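PH1570-like domain-containing protein (Pyrococcus horikoshii, PDB 2HQ4) is of unknown function but folds as a single chain into an antiparallel beta sheet packed with helices, and represents the Ph1570 family. Local coordinates at residues Ile47-Leu52 / Leu155-Lys160; Tyr133-Pro138 / Phe143-Pro148; Gln95-Leu100 / Ile113-Ala118. All blocks are in the same frame, centred on the assembly; numbering follows the deposited sequence.

Overall arrangement
After four N-terminal strands comes helix 40-55; residues 47-52 of this helix meet residues 155-160, near the C terminus, where interaction 1 closes the longest loop. Interactions 2 and 3 both nest inside that loop, in series and without crossing. Interaction 3 closes first, bringing residues 113-118 back against helix 94-107 just before strand 119-123; interaction 2 then pairs strands 134-136 and 141-145 as a hairpin. The hairpin is the middle term: Ile-158 of segment 155-160 packs on Phe-143, while Ile-113 of segment 113-118 packs on Phe-134. Interactions 1 and 3, with centres about 26 Å apart, lie on opposite sides of the chain's centre and do not touch.

Interaction 1. Residues Ile47-Leu52 / Leu155-Lys160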
loop_
_atom_site.group_PDB
_atom_site.type_symbol
_atom_site.label_atom_id
_atom_site.label_comp_id
_atom_site.label_asym_id
_atom_site.label_seq_id
_atom_site.Cartn_x
_atom_site.Cartn_y
_atom_site.Cartn_z
ATOM N N ILE A 47 -1.307 -4.117 8.531
ATOM C CA ILE A 47 -0.779 -5.123 9.477
ATOM C C ILE A 47 -1.737 -5.307 10.652
ATOM O O ILE A 47 -2.095 -6.433 11.020
ATOM C CB ILE A 47 0.661 -4.717 9.978
ATOM C CG1 ILE A 47 1.674 -4.913 8.859
ATOM C CG2 ILE A 47 1.084 -5.557 11.190
ATOM C CD1 ILE A 47 3.068 -4.086 9.027
ATOM N N TYR A 48 -2.161 -4.185 11.238
ATOM C CA TYR A 48 -3.172 -4.189 12.282
ATOM C C TYR A 48 -4.422 -4.965 11.865
ATOM O O TYR A 48 -4.920 -5.845 12.608
ATOM C CB TYR A 48 -3.517 -2.745 12.628
ATOM C CG TYR A 48 -4.476 -2.561 13.790
ATOM C CD1 TYR A 48 -4.005 -2.420 15.106
ATOM C CD2 TYR A 48 -5.852 -2.478 13.568
ATOM C CE1 TYR A 48 -4.917 -2.232 16.189
ATOM C CE2 TYR A 48 -6.754 -2.307 14.632
ATOM C CZ TYR A 48 -6.269 -2.175 15.923
ATOM O OH TYR A 48 -7.185 -1.979 16.935
ATOM N N GLU A 49 -4.939 -4.634 10.689
ATOM C CA GLU A 49 -6.140 -5.283 10.201
ATOM C C GLU A 49 -5.918 -6.790 9.977
ATOM O O GLU A 49 -6.808 -7.577 10.293
ATOM C CB GLU A 49 -6.658 -4.593 8.931
ATOM C CG GLU A 49 -7.850 -5.312 8.301
ATOM C CD GLU A 49 -8.476 -4.548 7.157
ATOM O OE1 GLU A 49 -8.249 -3.318 7.049
ATOM O OE2 GLU A 49 -9.229 -5.177 6.368
ATOM N N LEU A 50 -4.742 -7.181 9.475
ATOM C CA LEU A 50 -4.421 -8.583 9.241
ATOM C C LEU A 50 -4.404 -9.442 10.537
ATOM O O LEU A 50 -4.839 -10.604 10.521
ATOM C CB LEU A 50 -3.095 -8.741 8.500
ATOM C CG LEU A 50 -3.021 -8.502 6.981
ATOM C CD1 LEU A 50 -1.573 -8.720 6.496
ATOM C CD2 LEU A 50 -4.001 -9.487 6.217
ATOM N N TYR A 51 -3.924 -8.847 11.634
ATOM C CA TYR A 51 -3.672 -9.566 12.889
ATOM C C TYR A 51 -4.705 -9.281 13.976
ATOM O O TYR A 51 -4.751 -9.983 14.994
ATOM C CB TYR A 51 -2.206 -9.335 13.370
ATOM C CG TYR A 51 -1.280 -10.178 12.540
ATOM C CD1 TYR A 51 -1.088 -11.532 12.852
ATOM C CD2 TYR A 51 -0.732 -9.689 11.342
ATOM C CE1 TYR A 51 -0.285 -12.359 12.049
ATOM C CE2 TYR A 51 0.078 -10.511 10.507
ATOM C CZ TYR A 51 0.297 -11.841 10.883
ATOM O OH TYR A 51 1.076 -12.655 10.104
ATOM N N LEU A 52 -5.569 -8.300 13.727
ATOM C CA LEU A 52 -6.702 -7.987 14.595
ATOM C C LEU A 52 -7.508 -9.224 14.994
ATOM O O LEU A 52 -7.818 -9.380 16.185
ATOM C CB LEU A 52 -7.605 -6.925 13.956
ATOM C CG LEU A 52 -8.864 -6.450 14.649
ATOM C CD1 LEU A 52 -8.520 -5.975 16.065
ATOM C CD2 LEU A 52 -9.437 -5.306 13.825
ATOM N N LEU A 155 -6.723 0.391 -0.443
ATOM C CA LEU A 155 -7.697 1.423 -0.782
ATOM C C LEU A 155 -8.436 1.901 0.463
ATOM O O LEU A 155 -8.841 3.068 0.534
ATOM C CB LEU A 155 -8.693 0.903 -1.817
ATOM C CG LEU A 155 -8.216 0.699 -3.261
ATOM C CD1 LEU A 155 -9.322 0.013 -4.125
ATOM C CD2 LEU A 155 -7.781 2.047 -3.839
ATOM N N LYS A 156 -8.553 1.006 1.449
ATOM C CA LYS A 156 -9.262 1.299 2.711
ATOM C C LYS A 156 -8.576 2.424 3.534
ATOM O O LYS A 156 -9.238 3.145 4.300
ATOM C CB LYS A 156 -9.367 0.019 3.529
ATOM C CG LYS A 156 -9.932 0.179 4.922
ATOM C CD LYS A 156 -10.102 -1.178 5.622
ATOM C CE LYS A 156 -10.696 -2.216 4.685
ATOM N NZ LYS A 156 -10.904 -3.494 5.415
ATOM N N TYR A 157 -7.269 2.576 3.350
ATOM C CA TYR A 157 -6.462 3.410 4.248
ATOM C C TYR A 157 -5.729 4.548 3.572
ATOM O O TYR A 157 -5.061 5.353 4.260
ATOM C CB TYR A 157 -5.450 2.558 5.007
ATOM C CG TYR A 157 -6.116 1.548 5.897
ATOM C CD1 TYR A 157 -6.941 1.957 6.942
ATOM C CD2 TYR A 157 -5.900 0.188 5.711
ATOM C CE1 TYR A 157 -7.554 1.018 7.775
ATOM C CE2 TYR A 157 -6.509 -0.755 6.534
ATOM C CZ TYR A 157 -7.328 -0.329 7.549
ATOM O OH TYR A 157 -7.916 -1.266 8.356
ATOM N N ILE A 158 -5.845 4.651 2.254
ATOM C CA ILE A 158 -4.999 5.652 1.562
ATOM C C ILE A 158 -5.466 7.069 1.737
ATOM O O ILE A 158 -4.758 8.009 1.329
ATOM C CB ILE A 158 -4.826 5.415 0.039
ATOM C CG1 ILE A 158 -6.189 5.367 -0.673
ATOM C CG2 ILE A 158 -3.888 4.250 -0.230
ATOM C CD1 ILE A 158 -6.052 5.289 -2.221
ATOM N N TRP A 159 -6.660 7.236 2.297
ATOM C CA TRP A 159 -7.212 8.592 2.462
ATOM C C TRP A 159 -6.935 9.148 3.824
ATOM O O TRP A 159 -7.118 10.338 4.046
ATOM C CB TRP A 159 -8.708 8.609 2.176
ATOM C CG TRP A 159 -8.957 8.152 0.820
ATOM C CD1 TRP A 159 -9.608 7.014 0.448
ATOM C CD2 TRP A 159 -8.502 8.783 -0.395
ATOM N NE1 TRP A 159 -9.609 6.904 -0.923
ATOM C CE2 TRP A 159 -8.939 7.973 -1.465
ATOM C CE3 TRP A 159 -7.782 9.959 -0.678
ATOM C CZ2 TRP A 159 -8.673 8.293 -2.809
ATOM C CZ3 TRP A 159 -7.514 10.283 -2.020
ATOM C CH2 TRP A 159 -7.975 9.456 -3.063
ATOM N N LYS A 160 -6.525 8.269 4.734
ATOM C CA LYS A 160 -6.332 8.594 6.134
ATOM C C LYS A 160 -4.953 9.182 6.508
ATOM O O LYS A 160 -4.822 9.783 7.579
ATOM C CB LYS A 160 -6.614 7.361 7.007
ATOM C CG LYS A 160 -8.009 7.281 7.599
ATOM C CD LYS A 160 -7.907 6.974 9.109
ATOM C CE LYS A 160 -9.244 6.547 9.742
ATOM N NZ LYS A 160 -9.791 5.293 9.116
#
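Helix 40-55 is tied to the loop after helix 150-155 by one carboxylate, that of Glu-49, whose two oxygens are shared out between Lys-156 and Tyr-157. The side chain of Glu-49 runs out straight, with CG anti to the backbone N (chi1 175°) and the chain extended beyond it, which carries the carboxylate out to the loop. Glu-49 OE2 forms a salt bridge with Lys-156 NZ at 2.6 Å; the ammonium nitrogen comes in on the syn side, 25° out of the carboxylate plane, and also lies 3.1 Å from Glu-49 OE1. That second oxygen accepts the hydroxyl of Tyr-157 in a very short hydrogen bond, OH to OE1 2.5 Å. Glu-49 OE1 reaches the phenol at its edge, near the ring plane, while the carboxylate itself is turned 75° from the ring. Lys-156 and Tyr-157 also brace each other: Lys-156 CG sits 3.7 Å above the centre of the Tyr-157 ring, and a bend at chi3 turns the lysine's end toward Glu-49. Ile-79 touches both Tyr-157 and Tyr-48 of the helix, and Asp-81 offers Lys-156 a long, weak ion pair. Replacing Glu-49 with an alanine would probably strip the hydroxyl of the buried Tyr-157 of its acceptor and cost Lys-156 its short salt bridge. Two donors, one of them cationic, converge on the carboxylate, an arrangement that probably favours its ionised form and strengthens the phenol's bond to it.

Interaction 2. Residues Tyr133-Pro138 / Phe143-Pro148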
loop_
_atom_site.group_PDB
_atom_site.type_symbol
_atom_site.label_atom_id
_atom_site.label_comp_id
_atom_site.label_asym_id
_atom_site.label_seq_id
_atom_site.Cartn_x
_atom_site.Cartn_y
_atom_site.Cartn_z
ATOM N N TYR A 133 -1.560 -5.289 -10.093
ATOM C CA TYR A 133 -0.391 -5.398 -9.192
ATOM C C TYR A 133 0.107 -4.065 -8.642
ATOM O O TYR A 133 1.169 -4.020 -8.044
ATOM C CB TYR A 133 0.786 -6.110 -9.878
ATOM C CG TYR A 133 1.353 -5.340 -11.049
ATOM C CD1 TYR A 133 2.554 -4.633 -10.924
ATOM C CD2 TYR A 133 0.693 -5.337 -12.306
ATOM C CE1 TYR A 133 3.095 -3.929 -12.000
ATOM C CE2 TYR A 133 1.215 -4.602 -13.398
ATOM C CZ TYR A 133 2.409 -3.917 -13.240
ATOM O OH TYR A 133 2.954 -3.201 -14.288
ATOM N N PHE A 134 -0.647 -3.001 -8.861
ATOM C CA PHE A 134 -0.245 -1.679 -8.403
ATOM C C PHE A 134 -1.408 -0.732 -8.182
ATOM O O PHE A 134 -2.510 -0.917 -8.724
ATOM C CB PHE A 134 0.725 -1.025 -9.412
ATOM C CG PHE A 134 0.082 -0.700 -10.726
ATOM C CD1 PHE A 134 -0.494 0.560 -10.959
ATOM C CD2 PHE A 134 0.042 -1.650 -11.739
ATOM C CE1 PHE A 134 -1.080 0.867 -12.196
ATOM C CE2 PHE A 134 -0.568 -1.352 -12.992
ATOM C CZ PHE A 134 -1.106 -0.109 -13.211
ATOM N N ILE A 135 -1.139 0.302 -7.382
ATOM C CA ILE A 135 -2.015 1.454 -7.224
ATOM C C ILE A 135 -1.193 2.742 -7.231
ATOM O O ILE A 135 -0.146 2.835 -6.550
ATOM C CB ILE A 135 -2.795 1.414 -5.902
ATOM C CG1 ILE A 135 -3.845 0.294 -5.924
ATOM C CG2 ILE A 135 -3.484 2.820 -5.568
ATOM C CD1 ILE A 135 -4.368 0.055 -4.507
ATOM N N LEU A 136 -1.634 3.710 -8.033
ATOM C CA LEU A 136 -1.034 5.036 -7.969
ATOM C C LEU A 136 -2.106 5.918 -7.362
ATOM O O LEU A 136 -3.194 6.030 -7.934
ATOM C CB LEU A 136 -0.693 5.558 -9.384
ATOM C CG LEU A 136 -0.229 7.047 -9.432
ATOM C CD1 LEU A 136 1.070 7.232 -8.657
ATOM C CD2 LEU A 136 -0.029 7.521 -10.881
ATOM N N ASP A 137 -1.834 6.526 -6.214
ATOM C CA ASP A 137 -2.827 7.398 -5.582
ATOM C C ASP A 137 -2.485 8.879 -5.788
ATOM O O ASP A 137 -1.370 9.210 -6.163
ATOM C CB ASP A 137 -3.077 7.020 -4.098
ATOM C CG ASP A 137 -1.957 7.483 -3.146
ATOM O OD1 ASP A 137 -1.256 8.487 -3.415
ATOM O OD2 ASP A 137 -1.822 6.848 -2.086
ATOM N N PRO A 138 -3.483 9.758 -5.637
ATOM C CA PRO A 138 -3.226 11.159 -5.833
ATOM C C PRO A 138 -2.448 11.860 -4.729
ATOM O O PRO A 138 -2.260 13.064 -4.822
ATOM C CB PRO A 138 -4.637 11.751 -6.002
ATOM C CG PRO A 138 -5.504 10.862 -5.241
ATOM C CD PRO A 138 -4.902 9.485 -5.347
ATOM N N PHE A 143 1.924 1.923 -4.849
ATOM C CA PHE A 143 1.988 0.639 -4.151
ATOM C C PHE A 143 2.146 -0.468 -5.184
ATOM O O PHE A 143 1.538 -0.389 -6.270
ATOM C CB PHE A 143 0.680 0.399 -3.425
ATOM C CG PHE A 143 0.370 1.421 -2.372
ATOM C CD1 PHE A 143 0.708 1.168 -1.016
ATOM C CD2 PHE A 143 -0.284 2.617 -2.717
ATOM C CE1 PHE A 143 0.404 2.135 -0.007
ATOM C CE2 PHE A 143 -0.578 3.584 -1.750
ATOM C CZ PHE A 143 -0.233 3.324 -0.370
ATOM N N ILE A 144 2.968 -1.466 -4.900
ATOM C CA ILE A 144 3.054 -2.637 -5.788
ATOM C C ILE A 144 2.786 -3.805 -4.861
ATOM O O ILE A 144 3.192 -3.760 -3.679
ATOM C CB ILE A 144 4.381 -2.754 -6.618
ATOM C CG1 ILE A 144 5.629 -2.891 -5.735
ATOM C CG2 ILE A 144 4.546 -1.503 -7.630
ATOM C CD1 ILE A 144 6.933 -3.237 -6.574
ATOM N N PHE A 145 2.079 -4.817 -5.348
ATOM C CA PHE A 145 1.657 -5.903 -4.488
ATOM C C PHE A 145 1.570 -7.235 -5.263
ATOM O O PHE A 145 1.592 -7.231 -6.504
ATOM C CB PHE A 145 0.333 -5.524 -3.763
ATOM C CG PHE A 145 -0.687 -4.779 -4.643
ATOM C CD1 PHE A 145 -1.580 -5.485 -5.459
ATOM C CD2 PHE A 145 -0.746 -3.374 -4.621
ATOM C CE1 PHE A 145 -2.521 -4.796 -6.261
ATOM C CE2 PHE A 145 -1.636 -2.671 -5.391
ATOM C CZ PHE A 145 -2.551 -3.388 -6.241
ATOM N N ASN A 146 1.431 -8.362 -4.553
ATOM C CA ASN A 146 1.664 -9.657 -5.207
ATOM C C ASN A 146 0.400 -10.247 -5.851
ATOM O O ASN A 146 0.525 -11.125 -6.695
ATOM C CB ASN A 146 2.249 -10.690 -4.202
ATOM C CG ASN A 146 1.305 -10.945 -3.067
ATOM O OD1 ASN A 146 0.761 -9.990 -2.503
ATOM N ND2 ASN A 146 1.050 -12.232 -2.735
ATOM N N LYS A 147 -0.797 -9.794 -5.476
ATOM C CA LYS A 147 -2.030 -10.334 -6.092
ATOM C C LYS A 147 -3.116 -9.265 -6.083
ATOM O O LYS A 147 -3.053 -8.360 -5.239
ATOM C CB LYS A 147 -2.472 -11.638 -5.394
ATOM C CG LYS A 147 -2.841 -11.460 -3.909
ATOM C CD LYS A 147 -3.164 -12.787 -3.219
ATOM C CE LYS A 147 -3.553 -12.500 -1.787
ATOM N NZ LYS A 147 -4.064 -13.690 -1.050
ATOM N N PRO A 148 -4.107 -9.333 -7.026
ATOM C CA PRO A 148 -5.021 -8.177 -7.168
ATOM C C PRO A 148 -5.845 -7.821 -5.971
ATOM O O PRO A 148 -6.161 -6.652 -5.826
ATOM C CB PRO A 148 -5.964 -8.556 -8.348
ATOM C CG PRO A 148 -5.242 -9.697 -9.051
ATOM C CD PRO A 148 -4.419 -10.404 -8.013
#
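Phe-143 and Ile-135 form the antiparallel hydrogen-bonded pair of the hairpin: Phe-143 N gives to Ile-135 O at 2.8 Å, and Ile-135 N gives to Phe-143 O at 3.0 Å. A third backbone bond runs from Phe-145 N to Tyr-133 O at 3.0 Å. Two of these acceptors take a CA-H as well, Tyr-133 O from Ile-144 CA at 3.2 Å and Phe-143 O from Phe-134 CA at 3.1 Å. Phe-145, with CG between its backbone N and carbonyl carbon (chi1 40°), lays one ring face against the Tyr-133/Phe-134 peptide: Tyr-133 C lies 3.5 Å above the ring's centre, and Ile-135 CG1 touches Phe-145 CE2. Asp-137 OD2 lies in plane at the edge of the Phe-143 ring, 3.5 Å from CE2. Asp-137 is held mainly through OD1, which accepts Arg-139 N; OD2 also forms a salt bridge with Arg-141 NE. The Tyr-133 hydroxyl bonds to Glu-112 O. Outward backbone bonds join Leu-136 to Ala-129 and Ile-144 to Lys-33, putting the hairpin between strands 126-130 and 30-36, with Ile-154 of helix 150-155 packed on Ile-135, Phe-143 and Phe-145.

Interaction 3. Residues Gln95-Leu100 / Ile113-Ala118; sequences QVIKKL and IKIEEA
Ile-97 is the first residue of 95-100 to meet 113-118, and it does so with both branches. Its CD1 methyl reaches Ile-115 CG2 at 3.8 Å, the two isoleucines sliding past each other in opposite directions. With CG1 anti to the carbonyl carbon (chi1 -66°), CG2 of Ile-97 falls anti to the backbone N and rests 4.1 Å from Glu-116 CB; these two side chains cross at about a right angle. From CB the glutamate bends at chi2 (-79°), and its OE2 forms a salt bridge with Lys-114 NZ at 3.5 Å; its CB meets the helix while its carboxylate pairs within its own segment. Residues 115-117 form a short 3-10 turn that leads into strand 119-123: Ala-118 N bonds to Ile-115 O at 2.8 Å and Glu-117 N to Lys-114 O at 3.1 Å. The chain has thus left the helix, doubled back and brought this turn against it before entering the sheet. One helical turn beyond Ile-97, Leu-100 meets the same methyl from another side, its CB 3.8 Å from Ile-115 CG2 and its CD1 4.0 Å from that atom. The Ile-115 CG1 branch lies nearest the Leu-100 carbonyl group. Leu-100 also packs on Tyr-127, while the buried Ile-115 touches Ile-104 of the helix and Ala-129 and Leu-136 of the sheet. Next along the helix, the Gln-101 amide bonds through NE2 to Ile-113 O and through OE1 to Ile-115 N, holding the backbone that enters the turn.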
loop_
_atom_site.group_PDB
_atom_site.type_symbol
_atom_site.label_atom_id
_atom_site.label_comp_id
_atom_site.label_asym_id
_atom_site.label_seq_id
_atom_site.Cartn_x
_atom_site.Cartn_y
_atom_site.Cartn_z
ATOM N N GLN A 95 -4.102 12.138 -22.830
ATOM C CA GLN A 95 -3.345 13.191 -22.164
ATOM C C GLN A 95 -3.195 12.937 -20.661
ATOM O O GLN A 95 -2.099 13.088 -20.110
ATOM C CB GLN A 95 -4.000 14.550 -22.431
ATOM C CG GLN A 95 -3.316 15.739 -21.771
ATOM C CD GLN A 95 -2.021 16.180 -22.457
ATOM O OE1 GLN A 95 -1.653 15.685 -23.536
ATOM N NE2 GLN A 95 -1.321 17.124 -21.824
ATOM N N VAL A 96 -4.311 12.579 -20.018
ATOM C CA VAL A 96 -4.347 12.184 -18.605
ATOM C C VAL A 96 -3.488 10.938 -18.384
ATOM O O VAL A 96 -2.655 10.932 -17.489
ATOM C CB VAL A 96 -5.803 11.944 -18.119
ATOM C CG1 VAL A 96 -5.860 10.947 -16.938
ATOM C CG2 VAL A 96 -6.460 13.269 -17.747
ATOM N N ILE A 97 -3.699 9.905 -19.204
ATOM C CA ILE A 97 -2.887 8.683 -19.163
ATOM C C ILE A 97 -1.401 9.035 -19.271
ATOM O O ILE A 97 -0.571 8.601 -18.443
ATOM C CB ILE A 97 -3.310 7.647 -20.270
ATOM C CG1 ILE A 97 -4.721 7.107 -20.020
ATOM C CG2 ILE A 97 -2.323 6.472 -20.376
ATOM C CD1 ILE A 97 -4.931 6.381 -18.688
ATOM N N LYS A 98 -1.076 9.863 -20.262
ATOM C CA LYS A 98 0.291 10.332 -20.467
ATOM C C LYS A 98 0.873 11.107 -19.280
ATOM O O LYS A 98 2.035 10.948 -18.949
ATOM C CB LYS A 98 0.345 11.183 -21.750
ATOM C CG LYS A 98 1.700 11.807 -22.094
ATOM C CD LYS A 98 2.613 10.815 -22.825
ATOM C CE LYS A 98 3.750 11.535 -23.538
ATOM N NZ LYS A 98 4.458 10.624 -24.504
ATOM N N LYS A 99 0.072 11.963 -18.648
ATOM C CA LYS A 99 0.557 12.729 -17.465
ATOM C C LYS A 99 0.726 11.823 -16.222
ATOM O O LYS A 99 1.640 12.000 -15.428
ATOM C CB LYS A 99 -0.410 13.865 -17.131
ATOM C CG LYS A 99 -0.432 15.011 -18.146
ATOM C CD LYS A 99 0.810 15.890 -18.050
ATOM C CE LYS A 99 0.447 17.313 -17.596
ATOM N NZ LYS A 99 -0.120 18.203 -18.687
ATOM N N LEU A 100 -0.185 10.874 -16.069
ATOM C CA LEU A 100 -0.083 9.851 -15.024
ATOM C C LEU A 100 1.149 8.975 -15.240
ATOM O O LEU A 100 1.864 8.675 -14.299
ATOM C CB LEU A 100 -1.377 9.019 -14.937
ATOM C CG LEU A 100 -2.630 9.759 -14.420
ATOM C CD1 LEU A 100 -3.763 8.751 -14.231
ATOM C CD2 LEU A 100 -2.392 10.557 -13.108
ATOM N N ILE A 113 5.262 -0.085 -14.862
ATOM C CA ILE A 113 3.877 0.196 -14.564
ATOM C C ILE A 113 3.294 0.809 -15.835
ATOM O O ILE A 113 3.768 1.840 -16.315
ATOM C CB ILE A 113 3.749 1.241 -13.445
ATOM C CG1 ILE A 113 4.621 0.872 -12.231
ATOM C CG2 ILE A 113 2.287 1.449 -13.064
ATOM C CD1 ILE A 113 4.147 -0.345 -11.441
ATOM N N LYS A 114 2.275 0.192 -16.393
ATOM C CA LYS A 114 1.605 0.851 -17.494
ATOM C C LYS A 114 0.238 1.302 -17.047
ATOM O O LYS A 114 -0.667 0.503 -16.840
ATOM C CB LYS A 114 1.532 -0.050 -18.725
ATOM C CG LYS A 114 2.864 -0.213 -19.453
ATOM C CD LYS A 114 2.628 -0.887 -20.798
ATOM C CE LYS A 114 3.594 -0.386 -21.850
ATOM N NZ LYS A 114 2.920 -0.286 -23.184
ATOM N N ILE A 115 0.115 2.607 -16.889
ATOM C CA ILE A 115 -1.127 3.222 -16.435
ATOM C C ILE A 115 -2.330 2.817 -17.297
ATOM O O ILE A 115 -3.424 2.664 -16.780
ATOM C CB ILE A 115 -0.965 4.762 -16.334
ATOM C CG1 ILE A 115 0.016 5.098 -15.201
ATOM C CG2 ILE A 115 -2.329 5.494 -16.113
ATOM C CD1 ILE A 115 -0.434 4.652 -13.773
ATOM N N GLU A 116 -2.120 2.614 -18.602
ATOM C CA GLU A 116 -3.248 2.312 -19.517
ATOM C C GLU A 116 -3.930 0.950 -19.246
ATOM O O GLU A 116 -5.045 0.693 -19.684
ATOM C CB GLU A 116 -2.825 2.483 -20.991
ATOM C CG GLU A 116 -2.119 1.299 -21.595
ATOM C CD GLU A 116 -0.665 1.205 -21.208
ATOM O OE1 GLU A 116 -0.079 2.214 -20.717
ATOM O OE2 GLU A 116 -0.104 0.103 -21.401
ATOM N N GLU A 117 -3.270 0.098 -18.482
ATOM C CA GLU A 117 -3.884 -1.143 -18.026
ATOM C C GLU A 117 -4.674 -0.990 -16.715
ATOM O O GLU A 117 -5.337 -1.936 -16.264
ATOM C CB GLU A 117 -2.794 -2.200 -17.859
ATOM C CG GLU A 117 -2.057 -2.509 -19.170
ATOM C CD GLU A 117 -1.085 -3.654 -19.015
ATOM O OE1 GLU A 117 -0.052 -3.486 -18.301
ATOM O OE2 GLU A 117 -1.367 -4.726 -19.601
ATOM N N ALA A 118 -4.617 0.192 -16.111
ATOM C CA ALA A 118 -5.273 0.421 -14.823
ATOM C C ALA A 118 -6.727 0.857 -14.969
ATOM O O ALA A 118 -7.130 1.441 -15.978
ATOM C CB ALA A 118 -4.503 1.450 -14.005
#